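Local coordinates for putative sugar kinase PH1459 (Pyrococcus horikoshii, PDB 3EWM), which binds ATP and probably phosphorylates a sugar, possibly fructose, as a PfkB-type carbohydrate kinase, at residues 175-180 and 198-204; 136-141 and 171-175. All blocks are in the same frame, centred on the assembly; numbering follows the deposited sequence.

Contact 1 (175-180 and 198-204)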
# COMPACT_ATOMS: atom_id res chain seq x y z
N MSE A 175 -15.08 -1.63 18.83
CA MSE A 175 -15.53 -0.54 17.96
C MSE A 175 -16.70 0.22 18.54
O MSE A 175 -16.71 1.44 18.58
CB MSE A 175 -15.96 -1.10 16.61
CG MSE A 175 -16.46 -0.02 15.68
SE MSE A 175 -17.41 -0.76 14.18
CE MSE A 175 -19.11 -1.12 15.07
N ILE A 176 -17.72 -0.52 18.98
CA ILE A 176 -18.89 0.07 19.59
C ILE A 176 -18.52 0.86 20.84
O ILE A 176 -19.07 1.92 21.10
CB ILE A 176 -19.94 -1.03 19.91
CG1 ILE A 176 -20.60 -1.51 18.61
CG2 ILE A 176 -20.97 -0.53 20.93
CD1 ILE A 176 -21.41 -0.44 17.88
N LYS A 177 -17.57 0.34 21.61
CA LYS A 177 -17.09 1.01 22.82
C LYS A 177 -16.35 2.31 22.49
O LYS A 177 -16.62 3.35 23.08
CB LYS A 177 -16.21 0.08 23.64
CG LYS A 177 -17.01 -1.05 24.30
CD LYS A 177 -16.16 -1.89 25.24
CE LYS A 177 -16.82 -3.25 25.48
NZ LYS A 177 -16.16 -3.99 26.59
N VAL A 178 -15.44 2.24 21.53
CA VAL A 178 -14.64 3.43 21.19
C VAL A 178 -15.48 4.48 20.46
O VAL A 178 -15.29 5.66 20.68
CB VAL A 178 -13.36 3.11 20.37
CG1 VAL A 178 -12.50 2.08 21.09
CG2 VAL A 178 -13.71 2.63 19.01
N LEU A 179 -16.40 4.04 19.61
CA LEU A 179 -17.31 4.96 18.93
C LEU A 179 -18.19 5.67 19.93
O LEU A 179 -18.35 6.88 19.86
CB LEU A 179 -18.17 4.28 17.87
CG LEU A 179 -17.45 3.75 16.61
CD1 LEU A 179 -18.48 3.11 15.69
CD2 LEU A 179 -16.68 4.80 15.88
N GLU A 180 -18.74 4.92 20.89
CA GLU A 180 -19.56 5.54 21.91
C GLU A 180 -18.74 6.52 22.74
O GLU A 180 -19.19 7.61 23.01
CB GLU A 180 -20.24 4.52 22.81
CG GLU A 180 -21.25 5.17 23.72
CD GLU A 180 -22.00 4.17 24.54
OE1 GLU A 180 -21.54 3.02 24.67
OE2 GLU A 180 -23.06 4.56 25.06
N TYR A 198 -27.41 2.22 12.61
CA TYR A 198 -26.55 1.11 12.98
C TYR A 198 -26.11 1.20 14.44
O TYR A 198 -26.21 0.23 15.22
CB TYR A 198 -25.35 1.05 12.03
CG TYR A 198 -24.40 -0.08 12.36
CD1 TYR A 198 -24.71 -1.39 11.99
CD2 TYR A 198 -23.20 0.16 13.03
CE1 TYR A 198 -23.83 -2.44 12.29
CE2 TYR A 198 -22.32 -0.87 13.33
CZ TYR A 198 -22.64 -2.17 12.96
OH TYR A 198 -21.78 -3.19 13.26
N LEU A 199 -25.62 2.37 14.80
CA LEU A 199 -25.08 2.58 16.12
C LEU A 199 -26.15 2.70 17.20
O LEU A 199 -26.05 2.05 18.24
CB LEU A 199 -24.18 3.80 16.11
CG LEU A 199 -22.89 3.56 15.31
CD1 LEU A 199 -22.07 4.82 15.23
CD2 LEU A 199 -22.10 2.43 15.92
N GLU A 200 -27.20 3.47 16.92
CA GLU A 200 -28.25 3.69 17.92
C GLU A 200 -29.00 2.42 18.24
O GLU A 200 -29.46 2.24 19.37
CB GLU A 200 -29.19 4.81 17.49
CG GLU A 200 -28.52 6.16 17.52
CD GLU A 200 -29.49 7.32 17.49
OE1 GLU A 200 -30.63 7.14 17.02
OE2 GLU A 200 -29.08 8.42 17.93
N ASN A 201 -29.07 1.51 17.26
CA ASN A 201 -29.62 0.19 17.47
C ASN A 201 -28.74 -0.75 18.28
O ASN A 201 -29.14 -1.87 18.60
CB ASN A 201 -30.00 -0.45 16.12
CG ASN A 201 -31.31 0.09 15.61
OD1 ASN A 201 -31.98 0.87 16.31
ND2 ASN A 201 -31.68 -0.30 14.40
N GLN A 202 -27.54 -0.29 18.60
CA GLN A 202 -26.67 -0.99 19.54
C GLN A 202 -26.48 -0.17 20.80
O GLN A 202 -25.51 -0.37 21.55
CB GLN A 202 -25.35 -1.31 18.87
CG GLN A 202 -25.54 -2.16 17.64
CD GLN A 202 -24.27 -2.40 16.92
OE1 GLN A 202 -23.50 -3.29 17.28
NE2 GLN A 202 -24.03 -1.63 15.88
N GLY A 203 -27.44 0.72 21.05
CA GLY A 203 -27.51 1.49 22.28
C GLY A 203 -26.51 2.62 22.35
O GLY A 203 -26.28 3.16 23.43
N VAL A 204 -25.91 2.97 21.21
CA VAL A 204 -25.02 4.12 21.13
C VAL A 204 -25.79 5.29 20.54
O VAL A 204 -26.06 5.30 19.34
CB VAL A 204 -23.75 3.84 20.27
CG1 VAL A 204 -22.86 5.10 20.17
CG2 VAL A 204 -22.96 2.66 20.82
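Residues 175-180 form a continuous helical piece, whereas 198-204 are the last turn of helix 193-200 and the turn leaving it; the backbones come closest at Glu180 and Val204, with CA atoms 5.7 Å apart. A Schellman motif ends the second helix: Val204 N bonds Leu199 O (3.1 Å), Gly203 N bonds Glu200 O (3.0 Å), and Gly203, with phi 76°, is the C-prime residue. The reversal turns Val204 back onto the first helix, where its CG2 meets Ile176 CG2 at 3.8 Å and its CG1 lies 3.8 Å from Glu180 CA. Leu199 CD2 sits 3.5 Å from Ile176 CD1 and 3.7 Å from Leu179 CD1, and selenomethionine Met175 places CE 3.7 Å from Tyr198 CE2, at the ring edge. No hydrogen bond crosses; Gln202 NE2 instead bonds Tyr198 O (2.9 Å) within its own segment. The side chain of Leu199 is about 11 Å from that of ATP-binding Lys190. Helices 172-185 and 193-200, before and after strand 188-192 in the chain, thus pack directly together in a ribokinase-like fold.

Contact 2 (136-141 and 171-175)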
# COMPACT_ATOMS: atom_id res chain seq x y z
N ALA A 136 -9.21 2.67 14.49
CA ALA A 136 -9.31 1.27 14.13
C ALA A 136 -8.15 0.45 14.65
O ALA A 136 -8.29 -0.75 14.83
CB ALA A 136 -9.49 1.10 12.60
N ARG A 137 -7.01 1.10 14.91
CA ARG A 137 -5.82 0.40 15.34
C ARG A 137 -5.10 1.15 16.44
O ARG A 137 -5.09 2.37 16.45
CB ARG A 137 -4.83 0.20 14.19
CG ARG A 137 -5.37 -0.56 13.00
CD ARG A 137 -5.49 -2.06 13.31
NE ARG A 137 -5.97 -2.77 12.13
CZ ARG A 137 -7.24 -2.85 11.76
NH1 ARG A 137 -8.20 -2.30 12.49
NH2 ARG A 137 -7.56 -3.50 10.65
N ASN A 138 -4.48 0.39 17.33
CA ASN A 138 -3.54 0.95 18.26
C ASN A 138 -2.16 0.99 17.60
O ASN A 138 -1.95 0.30 16.62
CB ASN A 138 -3.51 0.10 19.53
CG ASN A 138 -4.59 0.50 20.52
OD1 ASN A 138 -5.15 -0.36 21.20
ND2 ASN A 138 -4.84 1.79 20.64
N PRO A 139 -1.23 1.82 18.12
CA PRO A 139 -1.37 2.74 19.25
C PRO A 139 -2.20 3.99 18.97
O PRO A 139 -2.53 4.71 19.90
CB PRO A 139 0.08 3.16 19.55
CG PRO A 139 0.74 3.04 18.22
CD PRO A 139 0.15 1.82 17.60
N SER A 140 -2.54 4.25 17.70
CA SER A 140 -3.18 5.52 17.36
C SER A 140 -4.52 5.71 18.06
O SER A 140 -4.82 6.80 18.56
CB SER A 140 -3.36 5.66 15.85
OG SER A 140 -2.20 6.28 15.30
N ARG A 141 -5.32 4.65 18.12
CA ARG A 141 -6.59 4.69 18.83
C ARG A 141 -6.43 5.24 20.25
O ARG A 141 -7.04 6.23 20.60
CB ARG A 141 -7.25 3.33 18.86
CG ARG A 141 -8.42 3.29 19.82
CD ARG A 141 -9.38 2.23 19.40
NE ARG A 141 -9.08 0.94 19.98
CZ ARG A 141 -8.89 -0.19 19.32
NH1 ARG A 141 -8.95 -0.24 18.00
NH2 ARG A 141 -8.64 -1.29 20.01
N GLN A 171 -13.22 -7.11 16.01
CA GLN A 171 -13.19 -6.20 17.16
C GLN A 171 -14.41 -5.29 17.22
O GLN A 171 -14.36 -4.12 17.65
CB GLN A 171 -11.89 -5.39 17.21
CG GLN A 171 -11.60 -4.63 15.93
CD GLN A 171 -10.40 -3.70 16.05
OE1 GLN A 171 -10.00 -3.30 17.15
NE2 GLN A 171 -9.84 -3.34 14.91
N GLU A 172 -15.53 -5.85 16.79
CA GLU A 172 -16.78 -5.13 16.70
C GLU A 172 -17.22 -4.61 18.06
O GLU A 172 -17.84 -3.56 18.15
CB GLU A 172 -17.86 -6.01 16.06
CG GLU A 172 -17.47 -6.55 14.67
CD GLU A 172 -16.66 -7.85 14.71
OE1 GLU A 172 -16.27 -8.31 15.81
OE2 GLU A 172 -16.40 -8.41 13.61
N GLU A 173 -16.88 -5.33 19.13
CA GLU A 173 -17.22 -4.88 20.48
C GLU A 173 -16.33 -3.73 20.91
O GLU A 173 -16.81 -2.78 21.53
CB GLU A 173 -17.17 -6.04 21.49
CG GLU A 173 -18.26 -7.08 21.24
CD GLU A 173 -18.33 -8.15 22.32
OE1 GLU A 173 -17.31 -8.39 23.01
OE2 GLU A 173 -19.42 -8.76 22.47
N GLU A 174 -15.05 -3.79 20.57
CA GLU A 174 -14.16 -2.67 20.83
C GLU A 174 -14.62 -1.42 20.06
O GLU A 174 -14.57 -0.31 20.59
CB GLU A 174 -12.71 -3.02 20.50
CG GLU A 174 -11.70 -2.29 21.38
CD GLU A 174 -11.98 -2.39 22.89
OE1 GLU A 174 -12.80 -3.24 23.33
OE2 GLU A 174 -11.37 -1.61 23.65
N MSE A 175 -15.08 -1.63 18.83
CA MSE A 175 -15.53 -0.54 17.96
C MSE A 175 -16.70 0.22 18.54
O MSE A 175 -16.71 1.44 18.58
CB MSE A 175 -15.96 -1.10 16.61
CG MSE A 175 -16.46 -0.02 15.68
SE MSE A 175 -17.41 -0.76 14.18
CE MSE A 175 -19.11 -1.12 15.07
O HOH W 1 -8.84 -4.04 19.88
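This is a small polar contact near the surface, burying 163 Å² in all, between the loop and first residues of helix 140-151 and the start of helix 172-185. The two backbones stay apart: the nearest CA atoms, of Ala136 and Met175, are 7.5 Å from each other, so side chains have to span the gap. Gln171 does most of this. It occupies the N-cap position, its O accepting from Met175 N at 2.8 Å, while its extended side chain (chi2 173°) carries the amide across to the loop. There Gln171 NE2 donates to Ala136 O at 3.0 Å with an N-H...O angle of 150°. Ala136 O also accepts from Arg137 NH1 at 2.8 Å, which explains why two donors, Arg137 NH1 and Gln171 NE2, sit only 3.1 Å apart without bonding each other. Arg137 is held further by a salt bridge from NE to Asp105.

On the other side of the amide, Gln171 OE1 takes a weak hydrogen bond from Arg141 NH1 (3.3 Å, 139°), an atom that also donates to Leu135 O. A water reinforces the link, accepting from Arg141 NH2 at 2.8 Å and donating to Gln171 OE1 at 3.1 Å. Glu174 adds packing, its CG lying 3.5 Å from Arg141 NH2; its OE2 is 4.6 Å from that nitrogen and well out of the guanidinium plane, so the charges are near without a salt bridge. The arrangement joins the N-terminal ends of helices 140-151 and 172-185, which come before and after strand 156-160 in the chain, in the alpha/beta core of the ribokinase-like fold, away from the known ATP-binding residues.

How the contacts relate
After strand 127-131 the chain reaches residues 136-141, then helix 140-151 and strand 156-160, before contact 2 closes this excursion at 171-175, with 29 residues between its segments. Contact 1 opens on the same helix, 172-185, and closes after strand 188-192 at 198-204, with 17 residues between. The two loops therefore run in series, neither nested nor crossing, and share Met175. Their centres are 13 Å apart, and Val178 CG1 touches Arg141 CD at 3.6 Å, joining them by direct packing. Helix 172-185 is thereby tied at its start to the entrance of helix 140-151 and, farther along, to the end of helix 193-200.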